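Local structure of glutamate racemase (Francisella tularensis subsp. tularensis, 3OUT) at residues N126-Q131 and A181-C186; G115-P120 and T187-I192; L107-N112 and H133-N138; A121-N126 and S143-L148. The protein belongs to the Asp/Glu/hydantoin racemase family, alpha/beta proteins with parallel sheets, and holds D-glutamic acid in a pocket. All coordinates share one frame; numbering follows the deposited sequence.

Contact 1: N126-Q131 and A181-C186; sequences NAYALQ and ALILGC. With DGL (D-glutamic acid), chain E.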
loop_
_atom_site.group_PDB
_atom_site.type_symbol
_atom_site.label_atom_id
_atom_site.label_comp_id
_atom_site.label_asym_id
_atom_site.label_seq_id
_atom_site.Cartn_x
_atom_site.Cartn_y
_atom_site.Cartn_z
ATOM N N ASN B 126 -5.030 22.504 -11.116
ATOM C CA ASN B 126 -5.536 23.892 -11.188
ATOM C C ASN B 126 -5.979 24.498 -9.855
ATOM O O ASN B 126 -6.613 25.582 -9.839
ATOM C CB ASN B 126 -6.664 24.045 -12.242
ATOM C CG ASN B 126 -6.833 25.490 -12.706
ATOM O OD1 ASN B 126 -5.852 26.164 -13.049
ATOM N ND2 ASN B 126 -8.093 25.964 -12.738
ATOM N N ALA B 127 -5.616 23.881 -8.731
ATOM C CA ALA B 127 -6.155 24.304 -7.468
ATOM C C ALA B 127 -5.798 25.768 -7.110
ATOM O O ALA B 127 -6.640 26.485 -6.575
ATOM C CB ALA B 127 -5.681 23.351 -6.330
ATOM N N TYR B 128 -4.565 26.201 -7.349
ATOM C CA TYR B 128 -4.187 27.553 -6.908
ATOM C C TYR B 128 -4.957 28.583 -7.709
ATOM O O TYR B 128 -5.511 29.518 -7.144
ATOM C CB TYR B 128 -2.684 27.802 -6.999
ATOM C CG TYR B 128 -1.946 27.651 -5.681
ATOM C CD1 TYR B 128 -2.020 28.621 -4.733
ATOM C CD2 TYR B 128 -1.111 26.547 -5.427
ATOM C CE1 TYR B 128 -1.329 28.502 -3.528
ATOM C CE2 TYR B 128 -0.423 26.439 -4.286
ATOM C CZ TYR B 128 -0.539 27.432 -3.315
ATOM O OH TYR B 128 0.149 27.309 -2.121
ATOM N N ALA B 129 -4.991 28.425 -9.027
ATOM C CA ALA B 129 -5.766 29.402 -9.846
ATOM C C ALA B 129 -7.233 29.404 -9.452
ATOM O O ALA B 129 -7.840 30.447 -9.292
ATOM C CB ALA B 129 -5.596 29.101 -11.301
ATOM N N LEU B 130 -7.815 28.226 -9.272
ATOM C CA LEU B 130 -9.218 28.129 -8.871
ATOM C C LEU B 130 -9.508 28.823 -7.551
ATOM O O LEU B 130 -10.479 29.592 -7.438
ATOM C CB LEU B 130 -9.653 26.672 -8.809
ATOM C CG LEU B 130 -11.132 26.424 -8.517
ATOM C CD1 LEU B 130 -11.973 26.755 -9.761
ATOM C CD2 LEU B 130 -11.342 24.993 -7.970
ATOM N N GLN B 131 -8.662 28.589 -6.560
ATOM C CA GLN B 131 -8.898 29.146 -5.213
ATOM C C GLN B 131 -8.645 30.638 -5.184
ATOM O O GLN B 131 -9.335 31.354 -4.483
ATOM C CB GLN B 131 -8.061 28.432 -4.162
ATOM C CG GLN B 131 -8.393 26.932 -4.014
ATOM C CD GLN B 131 -9.787 26.667 -3.490
ATOM O OE1 GLN B 131 -10.258 27.342 -2.578
ATOM N NE2 GLN B 131 -10.461 25.671 -4.075
ATOM N N ALA B 181 3.946 38.899 -7.573
ATOM C CA ALA B 181 4.473 37.988 -6.562
ATOM C C ALA B 181 4.458 36.589 -7.165
ATOM O O ALA B 181 3.707 36.299 -8.124
ATOM C CB ALA B 181 3.612 37.986 -5.296
ATOM N N LEU B 182 5.314 35.749 -6.629
ATOM C CA LEU B 182 5.430 34.352 -7.047
ATOM C C LEU B 182 5.160 33.487 -5.815
ATOM O O LEU B 182 5.915 33.540 -4.824
ATOM C CB LEU B 182 6.836 34.048 -7.575
ATOM C CG LEU B 182 7.011 32.602 -8.081
ATOM C CD1 LEU B 182 6.198 32.248 -9.349
ATOM C CD2 LEU B 182 8.480 32.263 -8.335
ATOM N N ILE B 183 4.117 32.657 -5.891
ATOM C CA ILE B 183 3.825 31.697 -4.826
ATOM C C ILE B 183 4.751 30.504 -4.948
ATOM O O ILE B 183 4.786 29.804 -5.989
ATOM C CB ILE B 183 2.358 31.224 -4.829
ATOM C CG1 ILE B 183 1.424 32.421 -4.586
ATOM C CG2 ILE B 183 2.100 30.180 -3.719
ATOM C CD1 ILE B 183 -0.040 32.083 -4.661
ATOM N N LEU B 184 5.496 30.269 -3.865
ATOM C CA LEU B 184 6.312 29.062 -3.720
ATOM C C LEU B 184 5.375 27.909 -3.246
ATOM O O LEU B 184 5.277 27.562 -2.014
ATOM C CB LEU B 184 7.445 29.318 -2.716
ATOM C CG LEU B 184 8.384 30.464 -3.079
ATOM C CD1 LEU B 184 9.541 30.524 -2.052
ATOM C CD2 LEU B 184 8.889 30.324 -4.541
ATOM N N GLY B 185 4.640 27.369 -4.217
ATOM C CA GLY B 185 3.533 26.437 -3.977
ATOM C C GLY B 185 3.923 24.974 -3.827
ATOM O O GLY B 185 3.153 24.088 -4.170
ATOM N N CYS B 186 5.098 24.758 -3.247
ATOM C CA CYS B 186 5.584 23.443 -2.852
ATOM C C CYS B 186 6.449 23.638 -1.630
ATOM O O CYS B 186 7.251 24.578 -1.562
ATOM C CB CYS B 186 6.376 22.841 -3.980
ATOM S SG CYS B 186 7.242 21.249 -3.656
HETATM N N DGL E . 6.501 16.165 -0.759
HETATM C CA DGL E . 6.309 16.599 -2.187
HETATM C C DGL E . 6.009 15.415 -3.063
HETATM O O DGL E . 5.621 14.350 -2.531
HETATM C CB DGL E . 5.162 17.583 -2.386
HETATM C CG DGL E . 5.202 18.827 -1.486
HETATM C CD DGL E . 4.225 19.921 -1.869
HETATM O OE1 DGL E . 3.594 19.837 -2.939
HETATM O OE2 DGL E . 4.132 20.906 -1.084
HETATM O OXT DGL E . 6.076 15.521 -4.311
#
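Next to the D-glutamic acid pocket, Tyr128 of helix 127-135 meets Ile183 of strand 181-184 and Gly185 just beyond, in a buried layer between helix and sheet. The ring and the isoleucine cross at a slant. The two tips of Ile183 touch different atoms of the ring: CG2 lies 3.8 Å from Tyr128 CE1 and equally near CZ and OH, while CD1 sits 4.0 Å from Tyr128 CD1. With CG2 anti to its backbone N and CG1 beside that N (chi1 -62°), Ile183 directs both branches at the ring. Past it, Tyr128 OH comes 4.0 Å from Gly185 CA. An inverse gamma turn centred on Leu184, with a weak Gly185 N to Ile183 O bond, leads the chain to Cys186, whose SG is 3.7 Å from CD of D-glutamic acid and whose CA is 3.4 Å from its OE2. No hydrogen bond joins the two segments. Tyr128 OH instead bonds to OD1 of Asn78, whose backbone N binds the ligand. The chemistry is thus divided: apolar contacts pack the ring against the strand, and its hydroxyl probably helps to position Asn78, a pocket residue, from the second shell.

Contact 2: G115-P120 and T187-I192; sequences GVIATP and THYPII. With DGL (D-glutamic acid), chain E.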
loop_
_atom_site.group_PDB
_atom_site.type_symbol
_atom_site.label_atom_id
_atom_site.label_comp_id
_atom_site.label_asym_id
_atom_site.label_seq_id
_atom_site.Cartn_x
_atom_site.Cartn_y
_atom_site.Cartn_z
ATOM N N GLY B 115 2.011 34.852 -9.982
ATOM C CA GLY B 115 2.581 33.628 -10.482
ATOM C C GLY B 115 2.553 32.544 -9.424
ATOM O O GLY B 115 2.625 32.815 -8.239
ATOM N N VAL B 116 2.466 31.304 -9.890
ATOM C CA VAL B 116 2.521 30.100 -9.022
ATOM C C VAL B 116 3.449 29.057 -9.632
ATOM O O VAL B 116 3.344 28.721 -10.812
ATOM C CB VAL B 116 1.134 29.470 -8.876
ATOM C CG1 VAL B 116 1.154 28.300 -7.869
ATOM C CG2 VAL B 116 0.154 30.513 -8.357
ATOM N N ILE B 117 4.313 28.506 -8.791
ATOM C CA ILE B 117 5.105 27.322 -9.158
ATOM C C ILE B 117 4.796 26.245 -8.148
ATOM O O ILE B 117 4.629 26.531 -6.953
ATOM C CB ILE B 117 6.642 27.557 -9.234
ATOM C CG1 ILE B 117 7.196 28.271 -7.983
ATOM C CG2 ILE B 117 6.968 28.357 -10.522
ATOM C CD1 ILE B 117 8.732 28.350 -7.862
ATOM N N ALA B 118 4.766 24.996 -8.622
ATOM C CA ALA B 118 4.411 23.873 -7.768
ATOM C C ALA B 118 4.703 22.577 -8.483
ATOM O O ALA B 118 5.131 22.581 -9.633
ATOM C CB ALA B 118 2.873 23.956 -7.354
ATOM N N THR B 119 4.397 21.473 -7.827
ATOM C CA THR B 119 4.560 20.169 -8.475
ATOM C C THR B 119 3.645 20.023 -9.688
ATOM O O THR B 119 2.616 20.706 -9.814
ATOM C CB THR B 119 4.241 19.000 -7.543
ATOM O OG1 THR B 119 2.848 19.065 -7.184
ATOM C CG2 THR B 119 5.112 18.955 -6.279
ATOM N N PRO B 120 4.006 19.113 -10.590
ATOM C CA PRO B 120 3.094 18.840 -11.714
ATOM C C PRO B 120 1.669 18.522 -11.277
ATOM O O PRO B 120 0.714 19.061 -11.865
ATOM C CB PRO B 120 3.803 17.663 -12.435
ATOM C CG PRO B 120 5.208 17.888 -12.159
ATOM C CD PRO B 120 5.250 18.333 -10.717
ATOM N N THR B 187 6.313 22.753 -0.660
ATOM C CA THR B 187 7.075 22.870 0.593
ATOM C C THR B 187 8.594 22.989 0.404
ATOM O O THR B 187 9.291 23.574 1.261
ATOM C CB THR B 187 6.861 21.621 1.492
ATOM O OG1 THR B 187 7.124 20.430 0.738
ATOM C CG2 THR B 187 5.483 21.541 1.982
ATOM N N HIS B 188 9.101 22.369 -0.662
ATOM C CA HIS B 188 10.540 22.279 -0.871
ATOM C C HIS B 188 11.157 23.586 -1.373
ATOM O O HIS B 188 12.353 23.796 -1.208
ATOM C CB HIS B 188 10.840 21.174 -1.870
ATOM C CG HIS B 188 10.651 19.804 -1.323
ATOM N ND1 HIS B 188 9.523 19.409 -0.633
ATOM C CD2 HIS B 188 11.472 18.730 -1.358
ATOM C CE1 HIS B 188 9.654 18.134 -0.297
ATOM N NE2 HIS B 188 10.823 17.696 -0.738
ATOM N N TYR B 189 10.355 24.427 -2.019
ATOM C CA TYR B 189 10.925 25.515 -2.836
ATOM C C TYR B 189 11.549 26.646 -2.013
ATOM O O TYR B 189 12.495 27.259 -2.505
ATOM C CB TYR B 189 9.931 26.063 -3.849
ATOM C CG TYR B 189 9.366 25.046 -4.834
ATOM C CD1 TYR B 189 9.857 23.720 -4.932
ATOM C CD2 TYR B 189 8.350 25.421 -5.712
ATOM C CE1 TYR B 189 9.280 22.823 -5.833
ATOM C CE2 TYR B 189 7.820 24.554 -6.603
ATOM C CZ TYR B 189 8.310 23.266 -6.694
ATOM O OH TYR B 189 7.706 22.411 -7.589
ATOM N N PRO B 190 11.011 26.960 -0.818
ATOM C CA PRO B 190 11.690 28.019 -0.021
ATOM C C PRO B 190 13.182 27.745 0.283
ATOM O O PRO B 190 13.935 28.701 0.464
ATOM C CB PRO B 190 10.839 28.092 1.248
ATOM C CG PRO B 190 9.444 27.667 0.799
ATOM C CD PRO B 190 9.753 26.546 -0.167
ATOM N N ILE B 191 13.625 26.485 0.309
ATOM C CA ILE B 191 15.053 26.139 0.465
ATOM C C ILE B 191 15.940 26.804 -0.552
ATOM O O ILE B 191 17.083 27.166 -0.223
ATOM C CB ILE B 191 15.259 24.582 0.318
ATOM C CG1 ILE B 191 14.614 23.892 1.523
ATOM C CG2 ILE B 191 16.765 24.157 0.140
ATOM C CD1 ILE B 191 15.426 24.027 2.841
ATOM N N ILE B 192 15.428 26.966 -1.771
ATOM C CA ILE B 192 16.173 27.538 -2.878
ATOM C C ILE B 192 15.733 28.979 -3.213
ATOM O O ILE B 192 15.972 29.455 -4.318
ATOM C CB ILE B 192 16.168 26.640 -4.160
ATOM C CG1 ILE B 192 14.757 26.453 -4.750
ATOM C CG2 ILE B 192 16.859 25.273 -3.868
ATOM C CD1 ILE B 192 14.737 25.914 -6.181
HETATM N N DGL E . 6.501 16.165 -0.759
HETATM C CA DGL E . 6.309 16.599 -2.187
HETATM C C DGL E . 6.009 15.415 -3.063
HETATM O O DGL E . 5.621 14.350 -2.531
HETATM C CB DGL E . 5.162 17.583 -2.386
HETATM C CG DGL E . 5.202 18.827 -1.486
HETATM C CD DGL E . 4.225 19.921 -1.869
HETATM O OE1 DGL E . 3.594 19.837 -2.939
HETATM O OE2 DGL E . 4.132 20.906 -1.084
HETATM O OXT DGL E . 6.076 15.521 -4.311
#
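Apolar contact comes first: Ile117 lies obliquely against the ring of Tyr189, with Ile117 CD1 3.7 Å from Tyr189 CD2 and Ile117 CG1 3.8 Å from the same atom. Backbone packing follows. The carbonyl carbon of Ile117 and the N of Ala118 stand at the ring edge, in its plane, and Tyr189 OH approaches Ala118 C to 3.1 Å. That hydroxyl is also 3.3 Å from Ala118 O, but the angle is too poor for a hydrogen bond, and none crosses between the segments. Polar contacts converge on D-glutamic acid. Thr187 N donates to its OE2 over 2.9 Å at 164°, a nearly straight bond. Thr187 OG1 accepts from His188 ND1 (2.9 Å) while lying only 9° out of the imidazole plane; His188 NE2 bonds to Glu154, so both ring nitrogens are gripped and the ring's rotation is fixed, with CE1 3.7 Å from the ligand N. Thr119, N-cap of helix 120-125, places CG2 3.8 Å from OE1 of D-glutamic acid and bonds through OG1 to Thr79 and Thr122. In the fold, strand 113-118 runs between strands 140-145 and 181-184, and Tyr189 lies between strand 113-118 and Phe149 of helix 149-154, meeting that ring edge-to-face.

Contact 3: L107-N112 and H133-N138; sequences LVDNLN and HKKNPN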
loop_
_atom_site.group_PDB
_atom_site.type_symbol
_atom_site.label_atom_id
_atom_site.label_comp_id
_atom_site.label_asym_id
_atom_site.label_seq_id
_atom_site.Cartn_x
_atom_site.Cartn_y
_atom_site.Cartn_z
ATOM N N LEU B 107 -2.457 35.340 1.106
ATOM C CA LEU B 107 -1.341 36.271 0.974
ATOM C C LEU B 107 -1.240 37.006 -0.347
ATOM O O LEU B 107 -0.383 37.889 -0.467
ATOM C CB LEU B 107 -0.027 35.507 1.271
ATOM C CG LEU B 107 0.114 34.955 2.703
ATOM C CD1 LEU B 107 1.321 34.014 2.797
ATOM C CD2 LEU B 107 0.308 36.056 3.722
ATOM N N VAL B 108 -2.106 36.721 -1.321
ATOM C CA VAL B 108 -2.021 37.285 -2.669
ATOM C C VAL B 108 -3.348 37.843 -3.192
ATOM O O VAL B 108 -3.402 38.310 -4.338
ATOM C CB VAL B 108 -1.476 36.273 -3.696
ATOM C CG1 VAL B 108 -0.093 35.759 -3.276
ATOM C CG2 VAL B 108 -2.447 35.088 -3.918
ATOM N N ASP B 109 -4.421 37.738 -2.403
ATOM C CA ASP B 109 -5.751 37.949 -2.995
ATOM C C ASP B 109 -6.107 39.438 -3.152
ATOM O O ASP B 109 -7.204 39.735 -3.657
ATOM C CB ASP B 109 -6.848 37.131 -2.293
ATOM C CG ASP B 109 -6.983 37.449 -0.826
ATOM O OD1 ASP B 109 -6.345 38.416 -0.325
ATOM O OD2 ASP B 109 -7.740 36.716 -0.146
ATOM N N ASN B 110 -5.179 40.336 -2.794
ATOM C CA ASN B 110 -5.273 41.753 -3.188
ATOM C C ASN B 110 -4.360 42.197 -4.332
ATOM O O ASN B 110 -4.318 43.383 -4.665
ATOM C CB ASN B 110 -5.097 42.655 -1.973
ATOM C CG ASN B 110 -6.253 42.502 -0.979
ATOM O OD1 ASN B 110 -7.432 42.567 -1.364
ATOM N ND2 ASN B 110 -5.921 42.255 0.291
ATOM N N LEU B 111 -3.672 41.261 -4.980
ATOM C CA LEU B 111 -2.834 41.586 -6.105
ATOM C C LEU B 111 -3.628 41.500 -7.391
ATOM O O LEU B 111 -4.716 40.956 -7.393
ATOM C CB LEU B 111 -1.637 40.631 -6.137
ATOM C CG LEU B 111 -0.799 40.716 -4.863
ATOM C CD1 LEU B 111 0.346 39.696 -4.939
ATOM C CD2 LEU B 111 -0.243 42.128 -4.599
ATOM N N ASN B 112 -3.073 42.024 -8.470
ATOM C CA ASN B 112 -3.672 41.965 -9.787
ATOM C C ASN B 112 -3.131 40.827 -10.657
ATOM O O ASN B 112 -3.861 40.254 -11.470
ATOM C CB ASN B 112 -3.382 43.278 -10.505
ATOM C CG ASN B 112 -3.787 44.466 -9.683
ATOM O OD1 ASN B 112 -2.946 45.311 -9.327
ATOM N ND2 ASN B 112 -5.058 44.527 -9.343
ATOM N N HIS B 133 -9.137 32.536 -7.773
ATOM C CA HIS B 133 -10.315 33.055 -8.481
ATOM C C HIS B 133 -11.629 33.016 -7.692
ATOM O O HIS B 133 -12.527 33.853 -7.953
ATOM C CB HIS B 133 -10.456 32.377 -9.839
ATOM C CG HIS B 133 -9.397 32.778 -10.825
ATOM N ND1 HIS B 133 -8.946 31.923 -11.816
ATOM C CD2 HIS B 133 -8.692 33.923 -10.964
ATOM C CE1 HIS B 133 -7.991 32.532 -12.510
ATOM N NE2 HIS B 133 -7.838 33.758 -12.019
ATOM N N LYS B 134 -11.719 32.134 -6.703
ATOM C CA LYS B 134 -12.835 32.150 -5.750
ATOM C C LYS B 134 -12.879 33.419 -4.914
ATOM O O LYS B 134 -13.956 33.852 -4.529
ATOM C CB LYS B 134 -12.808 30.939 -4.811
ATOM C CG LYS B 134 -13.237 29.663 -5.493
ATOM C CD LYS B 134 -13.272 28.504 -4.494
ATOM C CE LYS B 134 -13.587 27.169 -5.190
ATOM N NZ LYS B 134 -14.917 27.219 -5.820
ATOM N N LYS B 135 -11.709 34.004 -4.629
ATOM C CA LYS B 135 -11.615 35.309 -3.953
ATOM C C LYS B 135 -11.852 36.433 -4.929
ATOM O O LYS B 135 -12.606 37.386 -4.630
ATOM C CB LYS B 135 -10.229 35.485 -3.317
ATOM C CG LYS B 135 -9.934 34.506 -2.188
ATOM C CD LYS B 135 -10.748 34.729 -0.934
ATOM C CE LYS B 135 -10.233 33.867 0.204
ATOM N NZ LYS B 135 -10.752 34.291 1.549
ATOM N N ASN B 136 -11.222 36.365 -6.105
ATOM C CA ASN B 136 -11.424 37.374 -7.136
ATOM C C ASN B 136 -11.109 36.817 -8.511
ATOM O O ASN B 136 -9.956 36.584 -8.813
ATOM C CB ASN B 136 -10.543 38.572 -6.845
ATOM C CG ASN B 136 -10.765 39.747 -7.818
ATOM O OD1 ASN B 136 -11.365 39.641 -8.895
ATOM N ND2 ASN B 136 -10.182 40.869 -7.442
ATOM N N PRO B 137 -12.129 36.671 -9.363
ATOM C CA PRO B 137 -11.964 35.996 -10.642
ATOM C C PRO B 137 -11.178 36.812 -11.643
ATOM O O PRO B 137 -10.755 36.291 -12.650
ATOM C CB PRO B 137 -13.411 35.759 -11.105
ATOM C CG PRO B 137 -14.208 36.830 -10.348
ATOM C CD PRO B 137 -13.533 37.049 -9.101
ATOM N N ASN B 138 -10.930 38.083 -11.342
ATOM C CA ASN B 138 -10.193 38.918 -12.271
ATOM C C ASN B 138 -8.703 39.045 -11.996
ATOM O O ASN B 138 -7.999 39.702 -12.766
ATOM C CB ASN B 138 -10.873 40.271 -12.367
ATOM C CG ASN B 138 -12.186 40.164 -13.122
ATOM O OD1 ASN B 138 -12.252 39.584 -14.228
ATOM N ND2 ASN B 138 -13.228 40.654 -12.524
HETATM O O HOH W 1 -6.137 41.695 -12.730
#
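Asp109 and Lys135 face each other where two chain pieces run almost parallel: the directions from CA 109 to 112 and from CA 135 to 138 differ by 9°, and the CA atoms of Asp109 and Lys135 are 6.5 Å apart. Val108 to Leu111 form a type I turn, while the other piece leaves the end of helix 127-135. The side chains meet mainly through their aliphatic parts. Asp109 CB lies 3.9 Å from Lys135 CB, and the lysine chain, bent at chi2, runs alongside Asp109 OD2, with Lys135 CD 3.7 Å from it. In Asp109, CG sits between the backbone N and the carbonyl carbon (chi1 59°), which brings OD2 to the lysine methylenes. Lys135 NZ remains 4.2 Å from Asp109 OD2, beyond a salt bridge, so any electrostatic attraction is probably modest at this exposed site.

At the far end a water replaces direct contact. It donates to Asn112 O (3.0 Å) and to Asn138 O (2.7 Å), tying together two carbonyls that could not bond to each other. Asn138 is itself held by an Asx turn: its N donates to Asn136 OD1 over 2.9 Å at 160°, coming from above the carbonyl plane. Beyond the water, Asn112 pairs through its backbone with Glu140, the first residue of the neighbouring strand. Both pieces therefore feed adjacent parallel strands, 113-118 and 140-145, and the contact lies at the N-terminal ends of the two strands that a beta-alpha-beta crossover connects, at the surface of the alpha/beta domain.

Contact 4: A121-N126 and S143-L148; sequences ATINSN and SNPCGL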
loop_
_atom_site.group_PDB
_atom_site.type_symbol
_atom_site.label_atom_id
_atom_site.label_comp_id
_atom_site.label_asym_id
_atom_site.label_seq_id
_atom_site.Cartn_x
_atom_site.Cartn_y
_atom_site.Cartn_z
ATOM N N ALA B 121 1.486 17.671 -10.256
ATOM C CA ALA B 121 0.135 17.365 -9.762
ATOM C C ALA B 121 -0.603 18.613 -9.299
ATOM O O ALA B 121 -1.760 18.807 -9.642
ATOM C CB ALA B 121 0.149 16.303 -8.667
ATOM N N THR B 122 0.077 19.482 -8.554
ATOM C CA THR B 122 -0.576 20.665 -8.050
ATOM C C THR B 122 -0.996 21.561 -9.190
ATOM O O THR B 122 -2.096 22.099 -9.174
ATOM C CB THR B 122 0.339 21.399 -7.035
ATOM O OG1 THR B 122 0.555 20.541 -5.908
ATOM C CG2 THR B 122 -0.221 22.788 -6.583
ATOM N N ILE B 123 -0.086 21.830 -10.125
ATOM C CA ILE B 123 -0.387 22.795 -11.187
ATOM C C ILE B 123 -1.474 22.195 -12.102
ATOM O O ILE B 123 -2.460 22.867 -12.428
ATOM C CB ILE B 123 0.858 23.164 -12.009
ATOM C CG1 ILE B 123 1.893 23.890 -11.158
ATOM C CG2 ILE B 123 0.439 24.012 -13.246
ATOM C CD1 ILE B 123 1.426 25.203 -10.540
ATOM N N ASN B 124 -1.343 20.908 -12.460
ATOM C CA ASN B 124 -2.327 20.258 -13.324
ATOM C C ASN B 124 -3.703 20.157 -12.675
ATOM O O ASN B 124 -4.705 20.155 -13.369
ATOM C CB ASN B 124 -1.880 18.860 -13.760
ATOM C CG ASN B 124 -0.688 18.887 -14.668
ATOM O OD1 ASN B 124 -0.400 19.884 -15.309
ATOM N ND2 ASN B 124 0.040 17.777 -14.699
ATOM N N SER B 125 -3.771 20.148 -11.344
ATOM C CA SER B 125 -5.040 20.139 -10.646
ATOM C C SER B 125 -5.778 21.471 -10.776
ATOM O O SER B 125 -6.987 21.535 -10.549
ATOM C CB SER B 125 -4.861 19.846 -9.173
ATOM O OG SER B 125 -4.477 21.007 -8.479
ATOM N N ASN B 126 -5.030 22.504 -11.116
ATOM C CA ASN B 126 -5.536 23.892 -11.188
ATOM C C ASN B 126 -5.979 24.498 -9.855
ATOM O O ASN B 126 -6.613 25.582 -9.839
ATOM C CB ASN B 126 -6.664 24.045 -12.242
ATOM C CG ASN B 126 -6.833 25.490 -12.706
ATOM O OD1 ASN B 126 -5.852 26.164 -13.049
ATOM N ND2 ASN B 126 -8.093 25.964 -12.738
ATOM N N SER B 143 0.675 29.985 -14.029
ATOM C CA SER B 143 1.139 28.812 -13.309
ATOM C C SER B 143 2.107 28.011 -14.154
ATOM O O SER B 143 1.895 27.847 -15.372
ATOM C CB SER B 143 -0.057 27.936 -12.968
ATOM O OG SER B 143 -1.000 28.592 -12.130
ATOM N N ASN B 144 3.153 27.485 -13.518
ATOM C CA ASN B 144 4.114 26.626 -14.218
ATOM C C ASN B 144 4.634 25.528 -13.287
ATOM O O ASN B 144 5.122 25.833 -12.228
ATOM C CB ASN B 144 5.287 27.439 -14.770
ATOM C CG ASN B 144 5.980 26.763 -15.955
ATOM O OD1 ASN B 144 5.324 26.133 -16.789
ATOM N ND2 ASN B 144 7.311 26.924 -16.047
ATOM N N PRO B 145 4.564 24.242 -13.726
ATOM C CA PRO B 145 5.147 23.178 -12.899
ATOM C C PRO B 145 6.690 23.217 -12.898
ATOM O O PRO B 145 7.302 23.662 -13.869
ATOM C CB PRO B 145 4.611 21.903 -13.548
ATOM C CG PRO B 145 4.335 22.233 -14.893
ATOM C CD PRO B 145 3.996 23.704 -14.964
ATOM N N CYS B 146 7.314 22.782 -11.799
ATOM C CA CYS B 146 8.770 22.724 -11.706
ATOM C C CYS B 146 9.172 21.313 -11.323
ATOM O O CYS B 146 9.722 21.082 -10.242
ATOM C CB CYS B 146 9.293 23.702 -10.675
ATOM S SG CYS B 146 8.945 25.472 -11.052
ATOM N N GLY B 147 8.893 20.366 -12.214
ATOM C CA GLY B 147 8.963 18.939 -11.864
ATOM C C GLY B 147 10.227 18.461 -11.170
ATOM O O GLY B 147 10.152 17.705 -10.189
ATOM N N LEU B 148 11.396 18.908 -11.649
ATOM C CA LEU B 148 12.669 18.450 -11.098
ATOM C C LEU B 148 13.014 19.002 -9.729
ATOM O O LEU B 148 13.854 18.404 -9.030
ATOM C CB LEU B 148 13.840 18.736 -12.037
ATOM C CG LEU B 148 15.198 18.039 -11.815
ATOM C CD1 LEU B 148 15.078 16.492 -11.648
ATOM C CD2 LEU B 148 16.152 18.369 -12.973
#
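Ile123 presses against Ser143, Asn144 and Pro145, and this one side chain forms the tight part of the contact. Helix 121-125 packs over strand 143-145 with axes 7.6 Å apart and N-to-C directions at 145°, so they run roughly antiparallel; the CA atoms of Ile123 and Pro145 approach to 5.8 Å. One branch of Ile123 lays CG1 on the peptide link, 3.8 Å from Asn144 C and 3.7 Å from Pro145 N, and CD1 3.9 Å from Ser143 CB. The other, CG2, anti to the backbone N (chi1 -65°), lies between Pro145 CD and Ser143 CB, 4.0 Å from each. The isoleucine and the proline ring cross at about a right angle. No hydrogen bond links the segments; the contact is van der Waals packing. Within the helix, Ser125 OG turns back to Thr122 O (2.7 Å).

On the loose side stand Asn124 and Asn126, partly exposed and without contact to the strand. Asn126, with positive phi, ends the helix, and its ND2 bonds to Glu69 and Asp67 of the second subunit. Asn144 points away from the helix, and its ND2 bonds to Tyr170 O. A helix laid nearly antiparallel over an outer strand of a parallel sheet, in the connection between strands 113-118 and 140-145, is consistent with a beta-alpha-beta crossover, here with helix 127-135 following in the same connection.

The four contacts share one four-stranded parallel sheet, ordered 140-145, 113-118, 181-184, 203-205, and its flanking segments. Contacts 1, 2 and 4 cluster with centres about 9 Å apart. Probable backbone hydrogen bonds link them: Gly185 N to Ile117 O joins contacts 1 and 2, and Asn144 N to Val116 O joins 2 and 4. Contacts 1 and 4 share Asn126, between successive helices 120-125 and 127-135. Contact 3 lies farther out, its centre about 19 Å from those of contacts 2 and 4 but about 11 Å from that of contact 1, with which it shares helix 127-135. Along the chain, 107-112 comes first and 187-192 last. Contacts 1 and 2 reach the ligand at one sheet end; contact 3 occupies the other.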